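Vivid PAS protein VVD (Neurospora crassa, PDB 3D72) senses blue light through a flavin held in its LOV-type PAS domain and, once light-activated, forms a rapidly exchanging dimer. Local coordinates at residues 34-39 / 144-149; 27-32 / 109-114; 77-82 / 115-120; 1-6 / 43-48. The protein carries 1 engineered substitution. All coordinates share one frame; numbering follows the deposited sequence.

Interaction 1: residues 34-39 / 144-149; sequences TSVALI and MGFQCE. Engineered in segment 34-39: Val36 (natural residue Cys). With FAD (flavin-adenine dinucleotide), chain C.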
# COMPACT_ATOMS: atom_id res chain seq x y z
N THR A 34 -5.38 -4.99 -1.80
CA THR A 34 -5.74 -5.72 -3.01
C THR A 34 -6.84 -6.75 -2.85
O THR A 34 -7.25 -7.37 -3.84
CB THR A 34 -4.51 -6.43 -3.60
OG1 THR A 34 -4.05 -7.42 -2.67
CG2 THR A 34 -3.39 -5.44 -3.87
N SER A 35 -7.34 -6.92 -1.62
CA SER A 35 -8.40 -7.89 -1.34
C SER A 35 -9.81 -7.33 -1.59
O SER A 35 -10.76 -8.10 -1.71
CB SER A 35 -8.32 -8.37 0.11
OG SER A 35 -9.05 -7.54 1.00
N VAL A 36 -9.93 -6.01 -1.66
CA VAL A 36 -11.22 -5.37 -1.88
C VAL A 36 -11.60 -5.40 -3.35
O VAL A 36 -10.79 -5.76 -4.20
CB VAL A 36 -11.19 -3.90 -1.42
CG1 VAL A 36 -10.67 -3.81 -0.00
CG2 VAL A 36 -10.31 -3.07 -2.36
N ALA A 37 -12.84 -5.03 -3.65
CA ALA A 37 -13.28 -4.98 -5.04
C ALA A 37 -12.72 -3.69 -5.64
O ALA A 37 -13.03 -2.59 -5.19
CB ALA A 37 -14.81 -4.98 -5.12
N LEU A 38 -11.88 -3.83 -6.65
CA LEU A 38 -11.30 -2.64 -7.26
C LEU A 38 -10.98 -2.89 -8.71
O LEU A 38 -10.88 -4.03 -9.14
CB LEU A 38 -10.02 -2.21 -6.54
CG LEU A 38 -8.78 -3.11 -6.57
CD1 LEU A 38 -8.05 -2.95 -7.91
CD2 LEU A 38 -7.84 -2.72 -5.43
N ILE A 39 -10.86 -1.80 -9.45
CA ILE A 39 -10.47 -1.89 -10.86
C ILE A 39 -9.58 -0.71 -11.19
O ILE A 39 -9.61 0.32 -10.52
CB ILE A 39 -11.69 -1.91 -11.82
CG1 ILE A 39 -12.47 -0.61 -11.75
CG2 ILE A 39 -12.58 -3.09 -11.49
CD1 ILE A 39 -13.56 -0.51 -12.82
N MET A 144 -8.25 4.58 -10.16
CA MET A 144 -8.55 3.37 -9.42
C MET A 144 -9.95 3.50 -8.85
O MET A 144 -10.29 4.50 -8.21
CB MET A 144 -7.56 3.14 -8.27
CG MET A 144 -7.81 1.81 -7.51
SD MET A 144 -6.46 1.19 -6.46
CE MET A 144 -5.19 0.82 -7.75
N GLY A 145 -10.78 2.50 -9.13
CA GLY A 145 -12.14 2.50 -8.64
C GLY A 145 -12.34 1.43 -7.59
O GLY A 145 -11.81 0.34 -7.68
N PHE A 146 -13.13 1.77 -6.57
CA PHE A 146 -13.45 0.88 -5.47
C PHE A 146 -14.97 0.70 -5.50
O PHE A 146 -15.70 1.68 -5.57
CB PHE A 146 -13.02 1.52 -4.15
CG PHE A 146 -11.55 1.77 -4.06
CD1 PHE A 146 -10.69 0.80 -3.56
CD2 PHE A 146 -11.01 2.98 -4.50
CE1 PHE A 146 -9.31 1.02 -3.50
CE2 PHE A 146 -9.63 3.21 -4.44
CZ PHE A 146 -8.78 2.23 -3.94
N GLN A 147 -15.42 -0.55 -5.49
CA GLN A 147 -16.86 -0.84 -5.52
C GLN A 147 -17.34 -1.48 -4.24
O GLN A 147 -16.60 -2.21 -3.58
CB GLN A 147 -17.20 -1.77 -6.68
CG GLN A 147 -16.96 -1.21 -8.07
CD GLN A 147 -15.50 -1.16 -8.44
OE1 GLN A 147 -14.69 -1.94 -7.94
NE2 GLN A 147 -15.15 -0.25 -9.35
N CYS A 148 -18.60 -1.24 -3.91
CA CYS A 148 -19.19 -1.78 -2.69
C CYS A 148 -20.66 -2.01 -2.93
O CYS A 148 -21.40 -1.09 -3.30
CB CYS A 148 -18.99 -0.79 -1.53
SG CYS A 148 -19.83 -1.24 0.02
N GLU A 149 -21.10 -3.25 -2.73
CA GLU A 149 -22.49 -3.58 -2.92
C GLU A 149 -23.25 -3.11 -1.68
O GLU A 149 -22.88 -3.53 -0.56
CB GLU A 149 -22.65 -5.09 -3.11
CG GLU A 149 -23.87 -5.47 -3.91
CD GLU A 149 -24.09 -6.96 -3.95
OE1 GLU A 149 -23.10 -7.71 -4.12
OE2 GLU A 149 -25.26 -7.38 -3.83
OXT GLU A 149 -24.20 -2.31 -1.84
PA FAD C . -21.80 9.66 -20.79
O1A FAD C . -21.93 8.41 -21.58
O2A FAD C . -21.38 10.89 -21.51
O5B FAD C . -23.18 9.92 -20.05
C5B FAD C . -23.44 11.06 -19.21
C4B FAD C . -24.94 11.08 -18.91
O4B FAD C . -25.19 12.26 -18.13
C3B FAD C . -25.86 11.13 -20.14
O3B FAD C . -26.84 10.12 -20.18
C2B FAD C . -26.46 12.53 -20.14
O2B FAD C . -27.79 12.67 -20.55
C1B FAD C . -26.20 13.08 -18.74
N9A FAD C . -25.68 14.44 -18.71
C8A FAD C . -24.52 14.90 -19.27
N7A FAD C . -24.31 16.19 -19.10
C5A FAD C . -25.43 16.60 -18.40
C6A FAD C . -25.82 17.90 -17.89
N6A FAD C . -25.07 18.98 -18.09
N1A FAD C . -27.01 17.99 -17.22
C2A FAD C . -27.75 16.87 -17.05
N3A FAD C . -27.49 15.61 -17.47
C4A FAD C . -26.27 15.56 -18.16
N1 FAD C . -19.56 3.06 -13.51
C2 FAD C . -20.42 2.15 -12.99
O2 FAD C . -21.64 2.16 -13.25
N3 FAD C . -19.94 1.16 -12.11
C4 FAD C . -18.61 1.01 -11.73
O4 FAD C . -18.28 0.10 -10.93
C4X FAD C . -17.72 1.97 -12.27
N5 FAD C . -16.35 1.88 -11.94
C5X FAD C . -15.50 2.82 -12.49
C6 FAD C . -14.10 2.74 -12.17
C7 FAD C . -13.19 3.62 -12.71
C7M FAD C . -11.73 3.47 -12.28
C8 FAD C . -13.61 4.61 -13.64
C8M FAD C . -12.65 5.59 -14.28
C9 FAD C . -15.01 4.71 -13.97
C9A FAD C . -15.96 3.83 -13.42
N10 FAD C . -17.38 3.90 -13.72
C10 FAD C . -18.22 2.95 -13.19
C1' FAD C . -17.96 4.95 -14.60
C2' FAD C . -18.00 4.78 -16.10
O2' FAD C . -16.80 4.12 -16.52
C3' FAD C . -18.19 6.19 -16.72
O3' FAD C . -17.08 7.00 -16.34
C4' FAD C . -19.51 6.88 -16.24
O4' FAD C . -20.62 6.15 -16.72
C5' FAD C . -19.61 8.35 -16.70
O5' FAD C . -18.98 8.55 -17.98
P FAD C . -19.70 8.22 -19.35
O1P FAD C . -18.64 8.18 -20.36
O2P FAD C . -20.53 6.99 -19.23
O3P FAD C . -20.68 9.45 -19.68
O HOH W 1 -13.96 -1.93 -2.65

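Interaction 2: residues 27-32 / 109-114; sequences VELGPV and EVQVEV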
# COMPACT_ATOMS: atom_id res chain seq x y z
N VAL A 27 -11.89 12.75 -0.22
CA VAL A 27 -12.83 11.74 0.23
C VAL A 27 -12.04 10.72 1.06
O VAL A 27 -10.96 10.30 0.66
CB VAL A 27 -13.64 11.15 -0.98
CG1 VAL A 27 -13.87 12.23 -2.03
CG2 VAL A 27 -12.92 9.96 -1.60
N GLU A 28 -12.57 10.36 2.23
CA GLU A 28 -11.88 9.41 3.09
C GLU A 28 -12.27 8.01 2.66
O GLU A 28 -13.45 7.69 2.52
CB GLU A 28 -12.26 9.60 4.56
CG GLU A 28 -12.21 11.04 5.05
CD GLU A 28 -13.58 11.69 5.03
OE1 GLU A 28 -14.58 10.98 5.27
OE2 GLU A 28 -13.66 12.92 4.79
N LEU A 29 -11.27 7.17 2.45
CA LEU A 29 -11.51 5.81 2.00
C LEU A 29 -11.18 4.82 3.10
O LEU A 29 -11.73 3.71 3.13
CB LEU A 29 -10.64 5.53 0.77
CG LEU A 29 -11.11 4.57 -0.31
CD1 LEU A 29 -12.49 4.97 -0.82
CD2 LEU A 29 -10.09 4.60 -1.44
N GLY A 30 -10.30 5.22 4.01
CA GLY A 30 -9.89 4.33 5.07
C GLY A 30 -8.87 3.38 4.47
O GLY A 30 -8.57 3.49 3.28
N PRO A 31 -8.32 2.44 5.24
CA PRO A 31 -7.34 1.52 4.65
C PRO A 31 -7.93 0.63 3.56
O PRO A 31 -9.06 0.16 3.67
CB PRO A 31 -6.84 0.72 5.85
CG PRO A 31 -7.99 0.79 6.82
CD PRO A 31 -8.48 2.20 6.68
N VAL A 32 -7.16 0.43 2.49
CA VAL A 32 -7.59 -0.42 1.39
C VAL A 32 -6.43 -1.32 0.99
O VAL A 32 -5.28 -0.96 1.20
CB VAL A 32 -8.02 0.41 0.15
CG1 VAL A 32 -9.41 1.01 0.37
CG2 VAL A 32 -7.00 1.50 -0.12
N GLU A 109 -11.37 13.54 -7.41
CA GLU A 109 -11.88 12.38 -6.68
C GLU A 109 -13.39 12.48 -6.61
O GLU A 109 -13.94 13.57 -6.51
CB GLU A 109 -11.31 12.35 -5.26
CG GLU A 109 -9.80 12.35 -5.22
CD GLU A 109 -9.21 12.35 -3.82
OE1 GLU A 109 -7.98 12.47 -3.71
OE2 GLU A 109 -9.97 12.23 -2.84
N VAL A 110 -14.07 11.34 -6.65
CA VAL A 110 -15.52 11.36 -6.59
C VAL A 110 -16.05 10.09 -5.93
O VAL A 110 -15.43 9.03 -5.99
CB VAL A 110 -16.13 11.52 -8.00
CG1 VAL A 110 -15.89 10.27 -8.82
CG2 VAL A 110 -17.61 11.84 -7.90
N GLN A 111 -17.21 10.22 -5.29
CA GLN A 111 -17.83 9.10 -4.61
C GLN A 111 -19.32 9.22 -4.89
O GLN A 111 -19.91 10.27 -4.68
CB GLN A 111 -17.54 9.21 -3.11
CG GLN A 111 -17.71 7.95 -2.32
CD GLN A 111 -17.03 8.04 -0.96
OE1 GLN A 111 -16.02 7.37 -0.70
NE2 GLN A 111 -17.56 8.90 -0.10
N VAL A 112 -19.91 8.14 -5.40
CA VAL A 112 -21.33 8.16 -5.72
C VAL A 112 -21.99 6.80 -5.50
O VAL A 112 -21.31 5.80 -5.29
CB VAL A 112 -21.58 8.54 -7.21
CG1 VAL A 112 -20.91 9.87 -7.53
CG2 VAL A 112 -21.06 7.44 -8.13
N GLU A 113 -23.32 6.80 -5.50
CA GLU A 113 -24.07 5.57 -5.40
C GLU A 113 -24.70 5.46 -6.79
O GLU A 113 -25.34 6.40 -7.25
CB GLU A 113 -25.17 5.63 -4.34
CG GLU A 113 -24.67 5.51 -2.92
CD GLU A 113 -25.74 4.96 -2.01
OE1 GLU A 113 -26.90 5.38 -2.17
OE2 GLU A 113 -25.43 4.13 -1.13
N VAL A 114 -24.48 4.34 -7.46
CA VAL A 114 -25.03 4.17 -8.79
C VAL A 114 -25.67 2.81 -8.95
O VAL A 114 -25.17 1.81 -8.45
CB VAL A 114 -23.92 4.35 -9.88
CG1 VAL A 114 -22.84 3.30 -9.70
CG2 VAL A 114 -24.53 4.25 -11.27
O HOH W 2 -15.58 6.29 2.06
O HOH W 3 -15.94 10.39 2.47

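Interaction 3: residues 77-82 / 115-120; sequences QSPDGM and VNFKKN. With FAD (flavin-adenine dinucleotide), chain C.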
# COMPACT_ATOMS: atom_id res chain seq x y z
N GLN A 77 -24.10 -0.53 -15.98
CA GLN A 77 -25.32 0.26 -15.84
C GLN A 77 -26.54 -0.33 -16.51
O GLN A 77 -27.63 0.23 -16.42
CB GLN A 77 -25.06 1.68 -16.32
CG GLN A 77 -24.19 2.47 -15.35
CD GLN A 77 -23.39 3.56 -16.02
OE1 GLN A 77 -23.79 4.10 -17.06
NE2 GLN A 77 -22.25 3.92 -15.41
N SER A 78 -26.36 -1.47 -17.17
CA SER A 78 -27.47 -2.14 -17.85
C SER A 78 -27.49 -3.62 -17.51
O SER A 78 -26.45 -4.27 -17.42
CB SER A 78 -27.36 -1.97 -19.36
OG SER A 78 -28.48 -2.54 -20.02
N PRO A 79 -28.69 -4.20 -17.31
CA PRO A 79 -28.76 -5.62 -16.98
C PRO A 79 -28.32 -6.53 -18.12
O PRO A 79 -28.09 -7.72 -17.92
CB PRO A 79 -30.24 -5.82 -16.62
CG PRO A 79 -30.93 -4.77 -17.42
CD PRO A 79 -30.02 -3.57 -17.29
N ASP A 80 -28.19 -5.96 -19.31
CA ASP A 80 -27.74 -6.73 -20.46
C ASP A 80 -26.31 -6.34 -20.81
O ASP A 80 -25.74 -6.80 -21.80
CB ASP A 80 -28.69 -6.52 -21.65
CG ASP A 80 -28.88 -5.06 -22.01
OD1 ASP A 80 -29.92 -4.72 -22.61
OD2 ASP A 80 -27.98 -4.25 -21.71
N GLY A 81 -25.72 -5.51 -19.95
CA GLY A 81 -24.36 -5.06 -20.15
C GLY A 81 -24.13 -4.31 -21.44
O GLY A 81 -23.00 -4.24 -21.93
N MET A 82 -25.19 -3.72 -21.99
CA MET A 82 -25.11 -2.97 -23.23
C MET A 82 -25.42 -1.49 -22.99
O MET A 82 -26.59 -1.10 -22.90
CB MET A 82 -26.11 -3.54 -24.24
CG MET A 82 -26.06 -5.05 -24.39
SD MET A 82 -24.56 -5.65 -25.19
CE MET A 82 -25.25 -6.49 -26.61
N VAL A 115 -26.82 2.78 -9.62
CA VAL A 115 -27.49 1.52 -9.85
C VAL A 115 -26.70 0.73 -10.89
O VAL A 115 -26.39 1.25 -11.95
CB VAL A 115 -28.93 1.74 -10.36
CG1 VAL A 115 -29.55 0.41 -10.76
CG2 VAL A 115 -29.77 2.39 -9.26
N ASN A 116 -26.37 -0.51 -10.54
CA ASN A 116 -25.62 -1.40 -11.42
C ASN A 116 -26.30 -2.76 -11.48
O ASN A 116 -27.22 -3.05 -10.70
CB ASN A 116 -24.17 -1.59 -10.92
CG ASN A 116 -23.22 -0.47 -11.36
OD1 ASN A 116 -22.02 -0.54 -11.08
ND2 ASN A 116 -23.74 0.55 -12.04
N PHE A 117 -25.86 -3.59 -12.41
CA PHE A 117 -26.45 -4.92 -12.57
C PHE A 117 -25.37 -5.98 -12.73
O PHE A 117 -24.40 -5.78 -13.46
CB PHE A 117 -27.36 -4.93 -13.80
CG PHE A 117 -28.48 -3.94 -13.73
CD1 PHE A 117 -29.71 -4.30 -13.19
CD2 PHE A 117 -28.30 -2.64 -14.19
CE1 PHE A 117 -30.74 -3.37 -13.08
CE2 PHE A 117 -29.32 -1.70 -14.08
CZ PHE A 117 -30.55 -2.07 -13.53
N LYS A 118 -25.55 -7.09 -12.04
CA LYS A 118 -24.61 -8.19 -12.12
C LYS A 118 -24.87 -8.89 -13.44
O LYS A 118 -25.87 -8.62 -14.12
CB LYS A 118 -24.81 -9.13 -10.93
CG LYS A 118 -24.71 -8.43 -9.57
CD LYS A 118 -24.69 -9.43 -8.44
CE LYS A 118 -24.51 -8.75 -7.10
NZ LYS A 118 -24.33 -9.75 -6.01
N LYS A 119 -23.96 -9.82 -13.84
CA LYS A 119 -24.09 -10.54 -15.09
C LYS A 119 -25.44 -11.23 -15.26
O LYS A 119 -26.00 -11.28 -16.36
CB LYS A 119 -22.97 -11.58 -15.21
CG LYS A 119 -22.98 -12.41 -16.50
CD LYS A 119 -21.84 -13.43 -16.51
CE LYS A 119 -21.93 -14.37 -17.71
NZ LYS A 119 -21.91 -13.62 -18.99
N ASN A 120 -25.95 -11.79 -14.17
CA ASN A 120 -27.23 -12.49 -14.21
C ASN A 120 -28.42 -11.53 -14.17
O ASN A 120 -29.57 -11.95 -14.07
CB ASN A 120 -27.34 -13.49 -13.05
CG ASN A 120 -27.43 -12.83 -11.69
OD1 ASN A 120 -27.50 -13.51 -10.66
ND2 ASN A 120 -27.45 -11.50 -11.67
PA FAD C . -21.80 9.66 -20.79
O1A FAD C . -21.93 8.41 -21.58
O2A FAD C . -21.38 10.89 -21.51
O5B FAD C . -23.18 9.92 -20.05
C5B FAD C . -23.44 11.06 -19.21
C4B FAD C . -24.94 11.08 -18.91
O4B FAD C . -25.19 12.26 -18.13
C3B FAD C . -25.86 11.13 -20.14
O3B FAD C . -26.84 10.12 -20.18
C2B FAD C . -26.46 12.53 -20.14
O2B FAD C . -27.79 12.67 -20.55
C1B FAD C . -26.20 13.08 -18.74
N9A FAD C . -25.68 14.44 -18.71
C8A FAD C . -24.52 14.90 -19.27
N7A FAD C . -24.31 16.19 -19.10
C5A FAD C . -25.43 16.60 -18.40
C6A FAD C . -25.82 17.90 -17.89
N6A FAD C . -25.07 18.98 -18.09
N1A FAD C . -27.01 17.99 -17.22
C2A FAD C . -27.75 16.87 -17.05
N3A FAD C . -27.49 15.61 -17.47
C4A FAD C . -26.27 15.56 -18.16
N1 FAD C . -19.56 3.06 -13.51
C2 FAD C . -20.42 2.15 -12.99
O2 FAD C . -21.64 2.16 -13.25
N3 FAD C . -19.94 1.16 -12.11
C4 FAD C . -18.61 1.01 -11.73
O4 FAD C . -18.28 0.10 -10.93
C4X FAD C . -17.72 1.97 -12.27
N5 FAD C . -16.35 1.88 -11.94
C5X FAD C . -15.50 2.82 -12.49
C6 FAD C . -14.10 2.74 -12.17
C7 FAD C . -13.19 3.62 -12.71
C7M FAD C . -11.73 3.47 -12.28
C8 FAD C . -13.61 4.61 -13.64
C8M FAD C . -12.65 5.59 -14.28
C9 FAD C . -15.01 4.71 -13.97
C9A FAD C . -15.96 3.83 -13.42
N10 FAD C . -17.38 3.90 -13.72
C10 FAD C . -18.22 2.95 -13.19
C1' FAD C . -17.96 4.95 -14.60
C2' FAD C . -18.00 4.78 -16.10
O2' FAD C . -16.80 4.12 -16.52
C3' FAD C . -18.19 6.19 -16.72
O3' FAD C . -17.08 7.00 -16.34
C4' FAD C . -19.51 6.88 -16.24
O4' FAD C . -20.62 6.15 -16.72
C5' FAD C . -19.61 8.35 -16.70
O5' FAD C . -18.98 8.55 -17.98
P FAD C . -19.70 8.22 -19.35
O1P FAD C . -18.64 8.18 -20.36
O2P FAD C . -20.53 6.99 -19.23
O3P FAD C . -20.68 9.45 -19.68
O HOH W 4 -24.16 -5.46 -16.17
O HOH W 5 -28.22 -10.60 -17.37

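Interaction 4: residues 1-6 / 43-48; sequences MHTLYA and LKQKDT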
# COMPACT_ATOMS: atom_id res chain seq x y z
N MET A 1 -13.40 -1.34 -29.30
CA MET A 1 -12.28 -1.11 -28.37
C MET A 1 -11.10 -2.03 -28.75
O MET A 1 -11.32 -3.15 -29.22
CB MET A 1 -12.77 -1.38 -26.96
CG MET A 1 -13.85 -0.39 -26.51
SD MET A 1 -13.18 1.27 -26.25
CE MET A 1 -12.84 1.21 -24.48
N HIS A 2 -9.87 -1.55 -28.59
CA HIS A 2 -8.66 -2.33 -28.91
C HIS A 2 -7.60 -2.01 -27.88
O HIS A 2 -6.45 -1.67 -28.19
CB HIS A 2 -8.17 -1.97 -30.31
CG HIS A 2 -9.19 -2.22 -31.37
ND1 HIS A 2 -9.60 -3.49 -31.71
CD2 HIS A 2 -9.97 -1.37 -32.07
CE1 HIS A 2 -10.59 -3.41 -32.58
NE2 HIS A 2 -10.84 -2.13 -32.81
N THR A 3 -8.01 -2.15 -26.63
CA THR A 3 -7.15 -1.85 -25.51
C THR A 3 -5.87 -2.68 -25.43
O THR A 3 -5.86 -3.87 -25.73
CB THR A 3 -7.96 -2.01 -24.23
OG1 THR A 3 -9.19 -1.27 -24.36
CG2 THR A 3 -7.18 -1.49 -23.04
N LEU A 4 -4.79 -2.01 -25.03
CA LEU A 4 -3.50 -2.66 -24.86
C LEU A 4 -3.27 -2.78 -23.36
O LEU A 4 -3.74 -1.94 -22.59
CB LEU A 4 -2.39 -1.81 -25.48
CG LEU A 4 -2.40 -1.68 -27.00
CD1 LEU A 4 -1.38 -0.64 -27.44
CD2 LEU A 4 -2.11 -3.04 -27.64
N TYR A 5 -2.57 -3.83 -22.95
CA TYR A 5 -2.30 -4.04 -21.54
C TYR A 5 -0.81 -4.04 -21.27
O TYR A 5 -0.02 -4.60 -22.03
CB TYR A 5 -2.92 -5.36 -21.07
CG TYR A 5 -4.39 -5.46 -21.42
CD1 TYR A 5 -4.82 -6.12 -22.58
CD2 TYR A 5 -5.36 -4.87 -20.61
CE1 TYR A 5 -6.16 -6.18 -22.92
CE2 TYR A 5 -6.71 -4.92 -20.95
CZ TYR A 5 -7.10 -5.58 -22.10
OH TYR A 5 -8.44 -5.65 -22.44
N ALA A 6 -0.42 -3.38 -20.18
CA ALA A 6 0.98 -3.29 -19.79
C ALA A 6 1.64 -4.65 -19.62
O ALA A 6 1.21 -5.46 -18.81
CB ALA A 6 1.11 -2.49 -18.50
N LEU A 43 -6.59 6.12 -18.27
CA LEU A 43 -7.09 7.41 -18.71
C LEU A 43 -6.57 7.82 -20.08
O LEU A 43 -7.18 8.66 -20.75
CB LEU A 43 -6.71 8.50 -17.71
CG LEU A 43 -7.32 8.37 -16.31
CD1 LEU A 43 -6.70 9.39 -15.37
CD2 LEU A 43 -8.82 8.55 -16.39
N LYS A 44 -5.46 7.21 -20.49
CA LYS A 44 -4.83 7.54 -21.76
C LYS A 44 -5.12 6.62 -22.94
O LYS A 44 -4.45 6.71 -23.97
CB LYS A 44 -3.33 7.68 -21.56
CG LYS A 44 -2.89 9.10 -21.20
CD LYS A 44 -3.80 9.75 -20.17
CE LYS A 44 -3.42 11.20 -19.94
NZ LYS A 44 -4.32 11.86 -18.94
N GLN A 45 -6.10 5.74 -22.79
CA GLN A 45 -6.48 4.88 -23.90
C GLN A 45 -7.93 5.21 -24.22
O GLN A 45 -8.66 5.72 -23.38
CB GLN A 45 -6.33 3.39 -23.57
CG GLN A 45 -4.88 2.92 -23.62
CD GLN A 45 -4.74 1.41 -23.63
OE1 GLN A 45 -5.03 0.76 -24.64
NE2 GLN A 45 -4.31 0.85 -22.51
N LYS A 46 -8.34 4.91 -25.44
CA LYS A 46 -9.70 5.22 -25.88
C LYS A 46 -10.80 4.72 -24.96
O LYS A 46 -10.90 3.53 -24.70
CB LYS A 46 -9.93 4.67 -27.28
CG LYS A 46 -11.39 4.67 -27.69
CD LYS A 46 -11.61 5.49 -28.92
CE LYS A 46 -12.87 5.02 -29.63
NZ LYS A 46 -12.71 3.59 -30.05
N ASP A 47 -11.62 5.66 -24.50
CA ASP A 47 -12.76 5.41 -23.64
C ASP A 47 -12.46 4.83 -22.26
O ASP A 47 -13.22 4.01 -21.75
CB ASP A 47 -13.79 4.53 -24.37
CG ASP A 47 -15.21 4.75 -23.86
OD1 ASP A 47 -15.47 5.83 -23.26
OD2 ASP A 47 -16.07 3.87 -24.09
N THR A 48 -11.34 5.26 -21.69
CA THR A 48 -10.92 4.87 -20.34
C THR A 48 -11.23 3.41 -19.99
O THR A 48 -12.02 3.11 -19.09
CB THR A 48 -11.60 5.80 -19.31
OG1 THR A 48 -11.58 7.15 -19.81
CG2 THR A 48 -10.89 5.74 -17.98
O HOH W 6 -9.08 1.43 -25.36

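Interaction 1: residues 34-39 / 144-149
Gln147, Ile39 and Ala37 give up the most surface where residues 37-39 pair antiparallel with residues 145-147, in the middle of the PAS sheet. Ile39 faces Gly145 as a hydrogen-bonded pair: Ile39 N donates to Gly145 O at 2.9 Å, and Gly145 N returns a nearly straight bond to Ile39 O at 2.8 Å (170°). One residue back, Leu38 and Phe146 form a non-hydrogen-bonded pair. Beyond this pair Gln147 N still donates to Ala37 O, at a longer 3.2 Å. Water 1 donates to both Ala37 O and Gln147 O, bridging the strands where they part.

Ile39 and Gln147 share the sheet face that looks onto the flavin, and their side chains cross at about a right angle. With CG1 of Ile39 set between its backbone N and carbonyl carbon (chi1 64°), the branch reaches the C6 edge of the isoalloxazine, displaced to one side of its plane, with CD1 3.4 Å from FAD C6. The Gln147 chain bends at chi2 (75°) and lies by the O4/N5 edge, CG 3.4 Å from FAD O4. The backbone itself approaches the flavin at Gly145, whose N is 3.4 Å from FAD C7M. On the other face, the engineered Val36 brings CG2 to the edge of the Phe146 ring, 4.1 Å from CD1.

The chemistry thus divides by face: apolar groups fill the side of Leu38 and Phe146, whereas the flavin side sets a hydrocarbon branch and the glutamine side chain against the chromophore, consistent with a route by which flavin changes could reach the strands.

Interaction 2: residues 27-32 / 109-114
Val27 and Glu109 make the closest backbone approach, their CA atoms 7.0 Å apart, so the irregular chain of residues 27-32 lies beside the start of strand 110-117 without pairing with it. The direct polar link is weak: Val27 N points to Glu109 OE2 at 3.3 Å, with a bent N-H...O angle of 130°. Glu109 is extended beyond CG, which carries its carboxylate up to the loop. There OE2 also accepts from Gln26 N, while OE1 forms a salt bridge with Arg22, the stronger partner of this group.

Both methyls of Val27 lie near the same carboxylate oxygen, CG2 at 3.9 Å from Glu109 OE2, and the two side chains run antiparallel alongside one another. Gln111 projects from the same side of the strand as Glu109. Its CG stands anti to the backbone N (chi1 -161°) and the chain stays extended, so the amide arrives next to Val27 CG2, with OE1 4.1 Å from that methyl. OE1 is bonded to Thr129 OG1 and also accepts from water 2, which donates to Glu28 O at 2.6 Å. Water 3 meets Glu28 OE1 at 3.2 Å and makes only weak, longer bonds to Glu28 N and Gln111 NE2.

Solvent-mediated links therefore outnumber direct ones, as suits a surface contact. It places the segment after helix 12-21, part of the N-terminal extension, against an outermost strand of the antiparallel five-stranded PAS sheet.

Interaction 3: residues 77-82 / 115-120
The flavin pocket of the LOV-type PAS domain is closed at the pyrimidine end of the isoalloxazine by Gln77 and Asn116, which meet through Gln77 CG and Asn116 ND2 at 3.9 Å. Asn116 reads the ring edge with both ends of its amide: OD1 accepts from FAD N3 in an almost straight bond of 2.9 Å (173°), and ND2 donates to FAD O2. A further bond from ND2 to Val115 O and one to OD1 from Asn126 fix the rotation of this amide. Gln77 comes to the same carbonyl by a different path. Its chain is extended beyond CG, bringing NE2 within 2.9 Å of FAD O2 and 3.1 Å of the ribityl O4', while OE1 accepts from Arg89. FAD O2 is thus gripped by two amides, whose planes are 29° apart.

Farther from the flavin, the loop folds into a type I turn from Ser78 to Gly81, closed by Gly81 N to Ser78 O. Asp80 OD2 accepts from Met82 N, forming an Asx turn. This loop rests on Phe117: Gln77 O lies at the ring edge, 3.5 Å from CE2. Water 5 joins Pro79 O to Lys119 O on the backbone side of Phe117. Over one face of Phe117, Pro79 makes a CH-pi contact, its CD 3.7 Å from the ring centroid and just 14° off the normal.

Interaction 4: residues 1-6 / 43-48
Gln45 reaches Leu4 because its CG is anti to its own carbonyl carbon (chi1 -77°) and the chain beyond is extended, carrying the amide across to the N-terminal segment. Met1 approaches differently, folding at chi2 (-70°) and again at chi3 so that its methyl turns onto Lys46 and Asp47.

The Gln45 amide behaves like a piece of backbone. Leu4 N donates to OE1 at 2.8 Å, nearly straight at 176°, in the carbonyl plane and on a lone pair. NE2 gives its hydrogen to Leu4 O, also at 2.8 Å, with that oxygen close to the amide plane. These two bonds fix the rotation of the amide, which meets the chain with its edge, and NE2 has a second partner in Asp42 OD2. Thr3 CG2 comes across the amide, 3.5 Å from Gln45 OE1.

Gln45 opens a type II turn that ends at Thr48, in the connection between strands 38-42 and 50-53 of the PAS sheet, so the N-terminal extension is tied here to a hairpin loop. Asp47, in the same turn, forms a salt bridge with Arg74, itself hydrogen-bonded to FAD. Water 6 spans the two segments, 2.9 Å from Thr3 OG1 and donating to Lys46 O; the Thr3 hydroxyl is also bonded to Gly70 O. Met1 CE rests 3.5 Å from Asp47 CB, the Met1 and Asp47 side chains crossing at about a right angle.

In the fold
Interactions 1 and 3 both touch FAD from within the PAS domain, their centres about 17 Å apart: the first meets the isoalloxazine at C6, N5 and O4, the second at N3 and O2. They are joined directly by a salt bridge from Lys118 NZ to Glu149 OE1 (3.0 Å). Interaction 2 adjoins interaction 1 on the sheet face away from the flavin, where Leu29 CD2 packs 3.3 Å from Phe146 CE2, and it shares strand 110-117 with interaction 3. Interaction 4 lies across the chain's centre from interactions 1 and 2, with the side chain of Asp47 about 5 Å from FAD. The N-terminal extension thus meets the domain at two remote places, interactions 2 and 4, whose centres are about 24 Å apart.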